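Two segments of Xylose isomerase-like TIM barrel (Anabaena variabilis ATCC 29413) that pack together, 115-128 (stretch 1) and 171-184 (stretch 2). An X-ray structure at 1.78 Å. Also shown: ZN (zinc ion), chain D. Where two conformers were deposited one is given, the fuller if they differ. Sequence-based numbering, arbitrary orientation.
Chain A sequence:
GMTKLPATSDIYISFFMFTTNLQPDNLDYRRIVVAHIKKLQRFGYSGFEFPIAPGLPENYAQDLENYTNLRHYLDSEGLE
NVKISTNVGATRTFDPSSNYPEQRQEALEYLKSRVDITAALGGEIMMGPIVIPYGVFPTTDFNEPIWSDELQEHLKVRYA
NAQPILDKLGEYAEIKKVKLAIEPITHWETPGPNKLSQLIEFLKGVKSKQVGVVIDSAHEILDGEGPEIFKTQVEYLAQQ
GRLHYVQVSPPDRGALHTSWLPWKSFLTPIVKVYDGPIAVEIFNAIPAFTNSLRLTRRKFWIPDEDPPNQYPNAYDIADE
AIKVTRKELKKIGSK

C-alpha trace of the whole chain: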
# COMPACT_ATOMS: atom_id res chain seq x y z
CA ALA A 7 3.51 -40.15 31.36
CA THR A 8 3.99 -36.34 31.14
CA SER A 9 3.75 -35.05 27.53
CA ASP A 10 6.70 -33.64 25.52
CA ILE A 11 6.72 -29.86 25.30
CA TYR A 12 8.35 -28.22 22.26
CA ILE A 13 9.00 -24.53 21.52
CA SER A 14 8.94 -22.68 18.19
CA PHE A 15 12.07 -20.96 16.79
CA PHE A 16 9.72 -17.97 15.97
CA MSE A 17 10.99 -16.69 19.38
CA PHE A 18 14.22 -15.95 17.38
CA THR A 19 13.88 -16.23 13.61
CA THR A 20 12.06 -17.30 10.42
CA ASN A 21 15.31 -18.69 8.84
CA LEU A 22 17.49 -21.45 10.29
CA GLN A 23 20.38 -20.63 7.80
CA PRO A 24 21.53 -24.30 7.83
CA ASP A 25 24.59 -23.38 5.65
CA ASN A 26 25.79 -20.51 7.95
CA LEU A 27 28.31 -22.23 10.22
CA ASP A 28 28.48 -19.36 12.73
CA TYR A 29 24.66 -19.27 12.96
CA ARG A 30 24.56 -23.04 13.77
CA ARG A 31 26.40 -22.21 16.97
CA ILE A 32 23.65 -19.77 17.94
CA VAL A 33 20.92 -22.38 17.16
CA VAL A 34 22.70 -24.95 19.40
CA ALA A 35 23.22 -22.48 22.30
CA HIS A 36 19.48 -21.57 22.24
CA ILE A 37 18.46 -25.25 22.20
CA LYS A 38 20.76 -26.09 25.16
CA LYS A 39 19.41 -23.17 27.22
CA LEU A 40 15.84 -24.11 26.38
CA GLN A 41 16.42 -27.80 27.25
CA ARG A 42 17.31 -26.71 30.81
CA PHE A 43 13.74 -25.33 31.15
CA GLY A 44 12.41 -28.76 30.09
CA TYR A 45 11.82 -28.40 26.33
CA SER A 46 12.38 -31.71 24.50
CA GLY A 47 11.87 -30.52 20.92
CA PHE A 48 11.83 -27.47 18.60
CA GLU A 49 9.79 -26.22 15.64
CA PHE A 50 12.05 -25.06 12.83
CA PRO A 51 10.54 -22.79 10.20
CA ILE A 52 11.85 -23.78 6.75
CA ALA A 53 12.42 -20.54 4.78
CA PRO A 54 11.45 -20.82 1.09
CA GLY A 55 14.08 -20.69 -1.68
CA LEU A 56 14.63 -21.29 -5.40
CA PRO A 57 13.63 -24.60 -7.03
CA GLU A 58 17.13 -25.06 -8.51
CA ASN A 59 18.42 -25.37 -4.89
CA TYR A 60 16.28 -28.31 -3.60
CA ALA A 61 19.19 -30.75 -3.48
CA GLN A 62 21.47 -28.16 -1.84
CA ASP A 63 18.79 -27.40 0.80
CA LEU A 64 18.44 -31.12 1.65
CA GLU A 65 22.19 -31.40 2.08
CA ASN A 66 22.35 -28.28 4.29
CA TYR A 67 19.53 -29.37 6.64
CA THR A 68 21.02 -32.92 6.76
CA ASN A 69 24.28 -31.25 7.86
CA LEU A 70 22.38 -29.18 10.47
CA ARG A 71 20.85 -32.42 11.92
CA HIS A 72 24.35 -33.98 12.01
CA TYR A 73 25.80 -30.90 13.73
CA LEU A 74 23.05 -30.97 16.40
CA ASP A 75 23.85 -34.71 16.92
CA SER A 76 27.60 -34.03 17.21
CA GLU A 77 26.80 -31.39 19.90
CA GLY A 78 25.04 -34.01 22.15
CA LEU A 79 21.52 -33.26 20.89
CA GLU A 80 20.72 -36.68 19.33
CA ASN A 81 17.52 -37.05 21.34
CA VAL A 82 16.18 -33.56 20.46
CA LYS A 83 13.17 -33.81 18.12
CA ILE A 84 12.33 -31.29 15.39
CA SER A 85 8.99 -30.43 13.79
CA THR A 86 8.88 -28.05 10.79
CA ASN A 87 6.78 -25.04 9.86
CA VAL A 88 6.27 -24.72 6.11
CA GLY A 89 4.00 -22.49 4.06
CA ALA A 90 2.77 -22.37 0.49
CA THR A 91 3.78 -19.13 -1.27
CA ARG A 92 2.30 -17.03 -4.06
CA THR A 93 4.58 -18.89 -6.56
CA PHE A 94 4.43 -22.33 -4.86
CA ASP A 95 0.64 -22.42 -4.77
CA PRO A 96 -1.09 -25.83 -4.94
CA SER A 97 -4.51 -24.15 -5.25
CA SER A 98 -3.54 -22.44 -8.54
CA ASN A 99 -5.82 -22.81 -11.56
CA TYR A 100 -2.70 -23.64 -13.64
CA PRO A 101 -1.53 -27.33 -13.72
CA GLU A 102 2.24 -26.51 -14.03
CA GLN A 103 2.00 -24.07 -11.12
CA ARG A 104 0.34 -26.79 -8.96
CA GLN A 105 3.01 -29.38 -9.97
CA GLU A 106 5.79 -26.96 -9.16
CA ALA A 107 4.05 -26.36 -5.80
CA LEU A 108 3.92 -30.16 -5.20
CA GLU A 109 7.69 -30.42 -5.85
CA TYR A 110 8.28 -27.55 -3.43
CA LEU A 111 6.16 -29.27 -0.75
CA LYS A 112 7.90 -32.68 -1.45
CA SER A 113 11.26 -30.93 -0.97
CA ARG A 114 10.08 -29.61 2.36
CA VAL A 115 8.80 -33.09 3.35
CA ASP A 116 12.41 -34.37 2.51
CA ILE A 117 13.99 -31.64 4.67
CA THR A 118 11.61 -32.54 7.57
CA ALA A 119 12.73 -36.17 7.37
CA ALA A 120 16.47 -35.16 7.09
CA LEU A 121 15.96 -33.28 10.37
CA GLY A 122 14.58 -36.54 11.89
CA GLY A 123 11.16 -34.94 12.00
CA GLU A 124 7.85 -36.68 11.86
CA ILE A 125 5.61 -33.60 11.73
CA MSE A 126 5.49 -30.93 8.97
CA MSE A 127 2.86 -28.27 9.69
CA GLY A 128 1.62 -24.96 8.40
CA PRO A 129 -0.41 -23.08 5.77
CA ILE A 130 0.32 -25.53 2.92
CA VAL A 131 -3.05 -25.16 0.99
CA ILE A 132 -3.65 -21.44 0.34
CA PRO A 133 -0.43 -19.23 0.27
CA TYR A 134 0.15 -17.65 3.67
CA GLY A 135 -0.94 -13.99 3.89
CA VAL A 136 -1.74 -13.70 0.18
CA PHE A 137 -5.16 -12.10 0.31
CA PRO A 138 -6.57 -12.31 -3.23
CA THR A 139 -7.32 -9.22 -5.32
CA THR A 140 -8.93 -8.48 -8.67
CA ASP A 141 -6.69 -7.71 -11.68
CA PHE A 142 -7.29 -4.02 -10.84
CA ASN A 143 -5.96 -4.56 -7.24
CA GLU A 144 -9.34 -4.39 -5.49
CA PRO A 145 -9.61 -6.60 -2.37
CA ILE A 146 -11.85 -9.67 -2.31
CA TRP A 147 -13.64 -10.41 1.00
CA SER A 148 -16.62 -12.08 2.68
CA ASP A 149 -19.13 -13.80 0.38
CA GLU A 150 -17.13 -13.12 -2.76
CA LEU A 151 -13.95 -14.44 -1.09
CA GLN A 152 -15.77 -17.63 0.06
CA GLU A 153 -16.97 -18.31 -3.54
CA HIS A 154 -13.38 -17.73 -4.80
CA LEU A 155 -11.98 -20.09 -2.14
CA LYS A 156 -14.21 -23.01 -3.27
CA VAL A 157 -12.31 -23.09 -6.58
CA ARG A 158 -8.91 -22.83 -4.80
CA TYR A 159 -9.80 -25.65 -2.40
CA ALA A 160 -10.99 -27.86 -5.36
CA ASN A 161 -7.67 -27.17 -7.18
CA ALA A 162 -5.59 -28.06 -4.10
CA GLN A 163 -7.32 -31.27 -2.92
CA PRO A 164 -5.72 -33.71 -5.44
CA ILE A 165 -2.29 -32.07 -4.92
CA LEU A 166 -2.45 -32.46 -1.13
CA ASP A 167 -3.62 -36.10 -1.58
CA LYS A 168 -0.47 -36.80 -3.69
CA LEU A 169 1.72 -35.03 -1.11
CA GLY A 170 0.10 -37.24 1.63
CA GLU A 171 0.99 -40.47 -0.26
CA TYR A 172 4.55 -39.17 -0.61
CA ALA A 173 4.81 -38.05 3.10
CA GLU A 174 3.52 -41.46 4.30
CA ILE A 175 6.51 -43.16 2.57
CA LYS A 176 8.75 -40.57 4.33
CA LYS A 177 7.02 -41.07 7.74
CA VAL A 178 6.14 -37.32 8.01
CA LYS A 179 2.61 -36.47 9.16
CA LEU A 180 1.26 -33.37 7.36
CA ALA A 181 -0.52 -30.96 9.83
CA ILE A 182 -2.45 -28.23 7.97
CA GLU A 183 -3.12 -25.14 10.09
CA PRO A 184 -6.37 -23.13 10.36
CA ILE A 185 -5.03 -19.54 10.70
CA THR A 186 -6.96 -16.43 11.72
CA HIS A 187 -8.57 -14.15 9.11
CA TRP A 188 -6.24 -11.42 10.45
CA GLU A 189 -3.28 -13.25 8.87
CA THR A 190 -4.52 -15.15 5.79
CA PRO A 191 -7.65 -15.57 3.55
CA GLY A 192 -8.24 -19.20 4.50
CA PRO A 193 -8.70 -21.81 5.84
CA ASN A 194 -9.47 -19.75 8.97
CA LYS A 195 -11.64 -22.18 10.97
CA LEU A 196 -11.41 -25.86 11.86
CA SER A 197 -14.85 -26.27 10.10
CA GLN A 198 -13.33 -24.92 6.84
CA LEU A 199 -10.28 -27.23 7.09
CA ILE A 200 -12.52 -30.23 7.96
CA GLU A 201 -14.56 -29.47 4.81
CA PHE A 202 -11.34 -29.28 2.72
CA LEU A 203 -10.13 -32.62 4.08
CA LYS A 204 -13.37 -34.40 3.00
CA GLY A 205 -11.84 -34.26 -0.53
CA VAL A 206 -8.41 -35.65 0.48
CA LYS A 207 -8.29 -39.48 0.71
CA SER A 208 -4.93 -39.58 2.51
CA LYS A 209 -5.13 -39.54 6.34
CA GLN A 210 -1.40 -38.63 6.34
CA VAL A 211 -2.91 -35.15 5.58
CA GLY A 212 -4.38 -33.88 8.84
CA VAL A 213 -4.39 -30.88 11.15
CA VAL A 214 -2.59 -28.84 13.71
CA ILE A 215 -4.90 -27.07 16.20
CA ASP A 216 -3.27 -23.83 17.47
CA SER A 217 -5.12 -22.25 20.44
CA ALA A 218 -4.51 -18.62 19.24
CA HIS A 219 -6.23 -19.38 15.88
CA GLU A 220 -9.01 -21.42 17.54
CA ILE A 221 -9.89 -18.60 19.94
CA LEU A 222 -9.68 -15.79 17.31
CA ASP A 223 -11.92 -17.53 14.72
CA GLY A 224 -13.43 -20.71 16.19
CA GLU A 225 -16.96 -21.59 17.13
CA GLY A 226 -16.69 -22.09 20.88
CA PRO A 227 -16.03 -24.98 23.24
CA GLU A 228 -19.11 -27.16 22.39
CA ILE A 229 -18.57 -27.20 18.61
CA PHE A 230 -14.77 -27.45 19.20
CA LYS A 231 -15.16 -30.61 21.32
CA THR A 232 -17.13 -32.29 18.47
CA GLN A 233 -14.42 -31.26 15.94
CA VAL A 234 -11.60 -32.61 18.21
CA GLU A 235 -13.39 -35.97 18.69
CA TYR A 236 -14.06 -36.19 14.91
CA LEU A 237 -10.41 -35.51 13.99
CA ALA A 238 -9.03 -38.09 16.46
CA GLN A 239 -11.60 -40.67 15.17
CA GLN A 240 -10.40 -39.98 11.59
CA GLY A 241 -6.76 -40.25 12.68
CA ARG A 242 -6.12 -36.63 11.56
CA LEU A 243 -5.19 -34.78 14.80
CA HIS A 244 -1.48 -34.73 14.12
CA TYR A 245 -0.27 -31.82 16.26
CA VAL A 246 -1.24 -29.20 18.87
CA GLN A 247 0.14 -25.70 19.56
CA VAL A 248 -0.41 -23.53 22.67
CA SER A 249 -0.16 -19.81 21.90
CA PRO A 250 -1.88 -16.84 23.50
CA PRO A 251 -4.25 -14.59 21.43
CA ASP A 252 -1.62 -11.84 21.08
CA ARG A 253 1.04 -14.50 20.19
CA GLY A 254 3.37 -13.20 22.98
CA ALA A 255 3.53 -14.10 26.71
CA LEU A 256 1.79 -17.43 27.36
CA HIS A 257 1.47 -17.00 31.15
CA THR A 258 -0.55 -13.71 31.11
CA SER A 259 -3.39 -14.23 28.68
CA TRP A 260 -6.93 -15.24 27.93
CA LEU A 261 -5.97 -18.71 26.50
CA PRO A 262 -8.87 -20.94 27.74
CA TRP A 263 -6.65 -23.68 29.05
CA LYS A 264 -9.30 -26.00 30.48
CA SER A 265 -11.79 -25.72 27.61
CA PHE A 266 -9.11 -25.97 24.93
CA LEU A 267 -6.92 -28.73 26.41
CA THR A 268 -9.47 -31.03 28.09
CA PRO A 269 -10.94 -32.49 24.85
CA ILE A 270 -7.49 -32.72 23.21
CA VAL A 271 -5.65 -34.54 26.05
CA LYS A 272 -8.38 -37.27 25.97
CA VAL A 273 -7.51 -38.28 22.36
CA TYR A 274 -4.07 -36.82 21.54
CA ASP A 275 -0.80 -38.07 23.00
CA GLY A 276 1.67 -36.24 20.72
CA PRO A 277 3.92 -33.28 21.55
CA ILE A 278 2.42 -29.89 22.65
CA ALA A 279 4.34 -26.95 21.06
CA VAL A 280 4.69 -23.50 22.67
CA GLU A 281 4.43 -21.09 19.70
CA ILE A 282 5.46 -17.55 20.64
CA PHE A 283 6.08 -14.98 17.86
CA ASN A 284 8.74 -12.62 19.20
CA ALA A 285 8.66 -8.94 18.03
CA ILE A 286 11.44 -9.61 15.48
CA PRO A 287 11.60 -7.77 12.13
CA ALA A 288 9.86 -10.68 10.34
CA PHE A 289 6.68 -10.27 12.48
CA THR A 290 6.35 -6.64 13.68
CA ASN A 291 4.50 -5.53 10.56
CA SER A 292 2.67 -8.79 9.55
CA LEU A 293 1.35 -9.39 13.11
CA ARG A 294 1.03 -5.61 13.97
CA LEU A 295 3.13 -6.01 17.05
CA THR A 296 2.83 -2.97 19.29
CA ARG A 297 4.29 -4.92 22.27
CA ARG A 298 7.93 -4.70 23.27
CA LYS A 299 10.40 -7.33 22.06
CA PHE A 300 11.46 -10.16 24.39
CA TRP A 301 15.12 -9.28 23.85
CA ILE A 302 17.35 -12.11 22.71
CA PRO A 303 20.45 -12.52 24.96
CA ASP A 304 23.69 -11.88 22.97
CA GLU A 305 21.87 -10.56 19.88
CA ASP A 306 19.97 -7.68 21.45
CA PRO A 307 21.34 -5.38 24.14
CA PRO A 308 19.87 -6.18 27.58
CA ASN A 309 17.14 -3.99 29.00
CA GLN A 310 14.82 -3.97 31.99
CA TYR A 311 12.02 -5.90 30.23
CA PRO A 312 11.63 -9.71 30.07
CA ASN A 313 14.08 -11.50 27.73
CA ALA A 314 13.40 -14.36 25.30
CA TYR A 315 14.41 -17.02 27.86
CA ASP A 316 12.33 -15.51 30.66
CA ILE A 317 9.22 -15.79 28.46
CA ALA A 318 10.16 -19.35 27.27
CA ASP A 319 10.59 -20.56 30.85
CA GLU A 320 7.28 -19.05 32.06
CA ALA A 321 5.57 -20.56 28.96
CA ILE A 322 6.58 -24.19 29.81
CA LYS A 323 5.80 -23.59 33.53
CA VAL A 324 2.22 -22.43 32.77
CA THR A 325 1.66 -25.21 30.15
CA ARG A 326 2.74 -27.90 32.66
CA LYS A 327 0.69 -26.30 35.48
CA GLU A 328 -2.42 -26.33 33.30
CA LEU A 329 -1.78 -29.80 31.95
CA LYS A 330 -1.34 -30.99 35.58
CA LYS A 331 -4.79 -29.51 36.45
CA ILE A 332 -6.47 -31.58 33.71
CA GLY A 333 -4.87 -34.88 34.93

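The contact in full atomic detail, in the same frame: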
# COMPACT_ATOMS: atom_id res chain seq x y z
N VAL A 115 8.97 -31.78 2.67
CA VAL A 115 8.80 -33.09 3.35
C VAL A 115 10.22 -33.76 3.51
O VAL A 115 10.51 -34.27 4.55
CB VAL A 115 7.81 -34.07 2.62
CG1 VAL A 115 7.84 -35.48 3.25
CG2 VAL A 115 6.33 -33.55 2.59
N ASP A 116 11.04 -33.79 2.45
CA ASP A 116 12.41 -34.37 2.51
C ASP A 116 13.28 -33.73 3.56
O ASP A 116 13.98 -34.42 4.29
CB ASP A 116 13.16 -34.24 1.18
CG ASP A 116 12.56 -35.10 0.05
OD1 ASP A 116 11.77 -36.02 0.33
OD2 ASP A 116 12.95 -34.86 -1.11
N ILE A 117 13.24 -32.40 3.63
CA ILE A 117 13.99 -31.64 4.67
C ILE A 117 13.52 -32.02 6.10
O ILE A 117 14.31 -32.15 7.04
CB ILE A 117 13.80 -30.10 4.42
CG1 ILE A 117 14.55 -29.67 3.16
CG2 ILE A 117 14.14 -29.25 5.66
CD1 ILE A 117 14.24 -28.22 2.74
N THR A 118 12.20 -32.15 6.27
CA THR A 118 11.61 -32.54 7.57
C THR A 118 12.20 -33.86 8.01
O THR A 118 12.74 -33.94 9.12
CB THR A 118 10.05 -32.60 7.51
OG1 THR A 118 9.58 -31.33 7.12
CG2 THR A 118 9.44 -32.97 8.90
N ALA A 119 12.18 -34.84 7.11
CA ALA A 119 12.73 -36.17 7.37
C ALA A 119 14.23 -36.11 7.66
O ALA A 119 14.69 -36.74 8.63
CB ALA A 119 12.42 -37.10 6.19
N ALA A 120 14.99 -35.31 6.89
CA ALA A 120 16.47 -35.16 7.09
C ALA A 120 16.79 -34.60 8.45
O ALA A 120 17.84 -34.91 9.01
CB ALA A 120 17.13 -34.31 5.96
N LEU A 121 15.87 -33.79 8.99
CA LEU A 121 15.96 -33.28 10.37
C LEU A 121 15.45 -34.28 11.42
O LEU A 121 15.32 -33.92 12.59
CB LEU A 121 15.21 -31.93 10.49
CG LEU A 121 15.80 -30.72 9.77
CD1 LEU A 121 14.86 -29.54 9.71
CD2 LEU A 121 17.06 -30.29 10.49
N GLY A 122 15.14 -35.53 11.01
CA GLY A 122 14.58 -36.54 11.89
C GLY A 122 13.14 -36.33 12.28
O GLY A 122 12.63 -37.04 13.14
N GLY A 123 12.47 -35.38 11.61
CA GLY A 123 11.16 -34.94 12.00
C GLY A 123 10.08 -35.82 11.44
O GLY A 123 10.21 -36.38 10.34
N GLU A 124 9.01 -35.91 12.21
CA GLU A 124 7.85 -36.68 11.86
C GLU A 124 6.58 -35.85 11.74
O GLU A 124 5.50 -36.38 11.51
CB GLU A 124 7.78 -37.83 12.85
CG GLU A 124 9.02 -38.83 12.56
CD GLU A 124 9.24 -39.96 13.58
OE1 GLU A 124 9.63 -39.67 14.76
OE2 GLU A 124 9.07 -41.12 13.17
N ILE A 125 6.71 -34.53 11.86
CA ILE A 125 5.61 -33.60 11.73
C ILE A 125 6.05 -32.38 10.91
O ILE A 125 7.03 -31.70 11.28
CB ILE A 125 5.09 -33.10 13.10
CG1 ILE A 125 4.54 -34.26 13.95
CG2 ILE A 125 3.99 -32.08 12.91
CD1 ILE A 125 4.27 -33.85 15.40
N MSE A 126 5.34 -32.14 9.80
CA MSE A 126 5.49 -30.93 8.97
C MSE A 126 4.14 -30.26 9.03
O MSE A 126 3.11 -30.86 8.62
CB MSE A 126 5.83 -31.26 7.52
CG MSE A 126 6.04 -30.02 6.65
SE MSE A 126 6.67 -30.42 4.95
CE MSE A 126 5.13 -29.97 3.84
N MSE A 127 4.12 -29.01 9.51
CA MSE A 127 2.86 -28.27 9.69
C MSE A 127 2.89 -26.91 9.05
O MSE A 127 3.96 -26.40 8.76
CB MSE A 127 2.57 -28.05 11.18
CG MSE A 127 3.71 -27.30 11.91
SE MSE A 127 2.99 -26.13 13.14
CE MSE A 127 2.08 -24.82 12.02
N GLY A 128 1.71 -26.34 8.82
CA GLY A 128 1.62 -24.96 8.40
C GLY A 128 0.57 -24.73 7.35
O GLY A 128 -0.21 -25.63 7.08
N GLU A 171 0.41 -39.16 0.18
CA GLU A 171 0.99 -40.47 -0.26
C GLU A 171 2.50 -40.45 -0.21
O GLU A 171 3.10 -41.38 0.30
CB GLU A 171 0.55 -40.81 -1.65
CG GLU A 171 -0.95 -41.11 -1.68
CD GLU A 171 -1.53 -41.26 -3.08
OE1 GLU A 171 -0.79 -41.17 -4.09
OE2 GLU A 171 -2.75 -41.44 -3.17
N TYR A 172 3.10 -39.38 -0.72
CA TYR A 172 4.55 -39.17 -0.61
C TYR A 172 5.04 -39.06 0.84
O TYR A 172 5.99 -39.76 1.19
CB TYR A 172 4.96 -37.94 -1.39
CG TYR A 172 6.46 -37.70 -1.40
CD1 TYR A 172 7.29 -38.46 -2.22
CD2 TYR A 172 7.06 -36.77 -0.55
CE1 TYR A 172 8.67 -38.29 -2.22
CE2 TYR A 172 8.46 -36.59 -0.54
CZ TYR A 172 9.25 -37.34 -1.40
OH TYR A 172 10.62 -37.22 -1.44
N ALA A 173 4.41 -38.22 1.68
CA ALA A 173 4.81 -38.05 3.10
C ALA A 173 4.70 -39.34 3.95
O ALA A 173 5.51 -39.57 4.88
CB ALA A 173 4.00 -36.92 3.75
N GLU A 174 3.73 -40.18 3.60
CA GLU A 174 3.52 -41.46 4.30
C GLU A 174 4.74 -42.37 4.09
O GLU A 174 5.25 -42.97 5.06
CB GLU A 174 2.19 -42.12 3.85
CG GLU A 174 1.73 -43.24 4.78
CD GLU A 174 0.42 -43.92 4.36
OE1 GLU A 174 -0.08 -43.70 3.22
OE2 GLU A 174 -0.09 -44.70 5.19
N ILE A 175 5.28 -42.40 2.87
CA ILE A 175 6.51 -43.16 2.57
C ILE A 175 7.68 -42.61 3.42
O ILE A 175 8.45 -43.37 4.00
CB ILE A 175 6.89 -43.06 1.09
CG1 ILE A 175 5.87 -43.79 0.21
CG2 ILE A 175 8.23 -43.72 0.83
CD1 ILE A 175 6.12 -43.59 -1.23
N LYS A 176 7.74 -41.28 3.55
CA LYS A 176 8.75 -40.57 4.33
C LYS A 176 8.54 -40.56 5.85
O LYS A 176 9.43 -40.10 6.59
CB LYS A 176 8.83 -39.10 3.83
CG LYS A 176 9.17 -38.95 2.35
CD LYS A 176 10.60 -39.40 1.99
CE LYS A 176 11.68 -38.54 2.65
NZ LYS A 176 12.98 -38.66 1.97
N LYS A 177 7.41 -41.07 6.32
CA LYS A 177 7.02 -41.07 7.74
C LYS A 177 6.91 -39.63 8.37
O LYS A 177 7.31 -39.39 9.51
CB LYS A 177 7.93 -42.00 8.55
CG LYS A 177 7.93 -43.43 8.01
CD LYS A 177 8.80 -44.37 8.83
CE LYS A 177 8.23 -45.77 8.83
NZ LYS A 177 7.85 -46.30 7.49
N VAL A 178 6.36 -38.70 7.58
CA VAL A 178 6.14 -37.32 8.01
C VAL A 178 4.64 -37.08 7.99
O VAL A 178 4.00 -37.24 6.93
CB VAL A 178 6.83 -36.32 7.05
CG1 VAL A 178 6.37 -34.86 7.35
CG2 VAL A 178 8.37 -36.53 7.09
N LYS A 179 4.06 -36.78 9.14
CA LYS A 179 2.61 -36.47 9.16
C LYS A 179 2.50 -35.04 8.69
O LYS A 179 3.31 -34.22 9.08
CB LYS A 179 2.05 -36.60 10.58
CG LYS A 179 2.08 -37.97 11.22
CD LYS A 179 1.10 -38.91 10.63
CE LYS A 179 1.09 -40.21 11.43
NZ LYS A 179 0.50 -41.29 10.60
N LEU A 180 1.49 -34.74 7.86
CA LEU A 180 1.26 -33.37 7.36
C LEU A 180 0.15 -32.73 8.20
O LEU A 180 -0.96 -33.21 8.16
CB LEU A 180 0.87 -33.40 5.87
CG LEU A 180 1.94 -33.91 4.88
CD1 LEU A 180 1.33 -34.20 3.51
CD2 LEU A 180 3.12 -32.93 4.76
N ALA A 181 0.45 -31.65 8.92
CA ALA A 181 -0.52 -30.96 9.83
C ALA A 181 -0.85 -29.58 9.31
O ALA A 181 -0.12 -28.64 9.57
CB ALA A 181 0.03 -30.89 11.24
N ILE A 182 -1.96 -29.48 8.54
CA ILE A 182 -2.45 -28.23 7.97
C ILE A 182 -3.04 -27.36 9.08
O ILE A 182 -3.76 -27.85 9.94
CB ILE A 182 -3.53 -28.43 6.88
CG1 ILE A 182 -3.04 -29.32 5.73
CG2 ILE A 182 -3.95 -27.06 6.27
CD1 ILE A 182 -4.18 -29.76 4.69
N GLU A 183 -2.75 -26.06 9.03
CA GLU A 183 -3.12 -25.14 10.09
C GLU A 183 -4.26 -24.17 9.72
O GLU A 183 -4.13 -23.43 8.75
CB GLU A 183 -1.87 -24.33 10.49
CG GLU A 183 -2.06 -23.50 11.78
CD GLU A 183 -0.86 -22.66 12.14
OE1 GLU A 183 0.01 -22.45 11.25
OE2 GLU A 183 -0.82 -22.21 13.34
N PRO A 184 -5.39 -24.20 10.46
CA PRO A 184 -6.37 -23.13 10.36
C PRO A 184 -5.69 -21.91 10.97
O PRO A 184 -5.11 -22.03 12.05
CB PRO A 184 -7.53 -23.59 11.24
CG PRO A 184 -7.27 -25.02 11.53
CD PRO A 184 -5.81 -25.20 11.46
ZN ZN D . 0.66 -21.70 14.79
O HOH W 1 14.66 -36.79 3.21
O HOH W 2 10.66 -39.00 8.97
O HOH W 3 6.79 -40.94 11.74
O HOH W 4 0.73 -19.87 13.92

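Val115 and Val178 form the apolar centre of the contact. Val115 lies on the helix of the first stretch and points toward the second. Its CG1 sits 3.8 Å from Lys176 CB, 4.0 Å from Val178 CG2 and 4.1 Å from Ala173 CB. Its CG2 meets Leu180 CD2 at 3.9 Å. A branched side chain suits this place: CG1 packs toward Lys176 and Val178, CG2 toward Leu180, and both methyls lie close to Ala173. Val178 lies between helix and strand and is buried. Its CG1 touches Met126 CB at 3.6 Å and Thr118 CG2 at 3.9 Å, while its CG2 lies 4.2 Å from Ala119 CB. It thus ties the helix of the first stretch to its strand. Met126, a selenomethionine, extends the apolar layer: its CE is 3.7 Å from Leu180 CD2. The small Ala173 and Ala119 fit where the two helices run nearly parallel, their axes 10.2 Å apart at closest approach.

Beside this layer the two strands pair in parallel. Lys179 N donates to Glu124 O at 2.8 Å, and Met126 N donates to Lys179 O at 3.0 Å. Ala181 N then donates to Met126 O at 2.8 Å, and Gly128 N to Ala181 O at 3.0 Å. Glu183 N closes the ladder on Gly128 O at 3.2 Å. The bonds alternate in direction, so each strand both gives and accepts. Met126 and Leu180 share one sheet face with Ile182. Ile125, Lys179, Met127 and Ala181 lie on the other, where Met127 CB and Ala181 CB are 3.8 Å apart. Gly128 has a positive phi, and its backbone angles by themselves call for glycine.

At the strand end, Glu183 is buried but not idle. Its OE2 binds the zinc ion ZN at 2.1 Å, and its OE1 lies 3.2 Å from CE of Met127, also a selenomethionine.

The polar edge begins at Asp116. Its CA-to-CB bond points sideways, but the carboxylate end comes nearer the second stretch. Tyr172 OH donates to Asp116 OD1 in a very short hydrogen bond of 2.4 Å. The same OD1 forms a salt bridge with Lys176 NZ at 3.3 Å, with a weak hydrogen bond. Water 1 adds a second link, donating to Asp116 O at 2.7 Å and accepting from Lys176 NZ at 2.8 Å. The long lysine also packs its CE 3.9 Å from Ala119 CB. Farther out, water 3 joins Glu124 OE2 at 2.7 Å to Lys177 O at 2.8 Å. The contact buries 816 Å² in all.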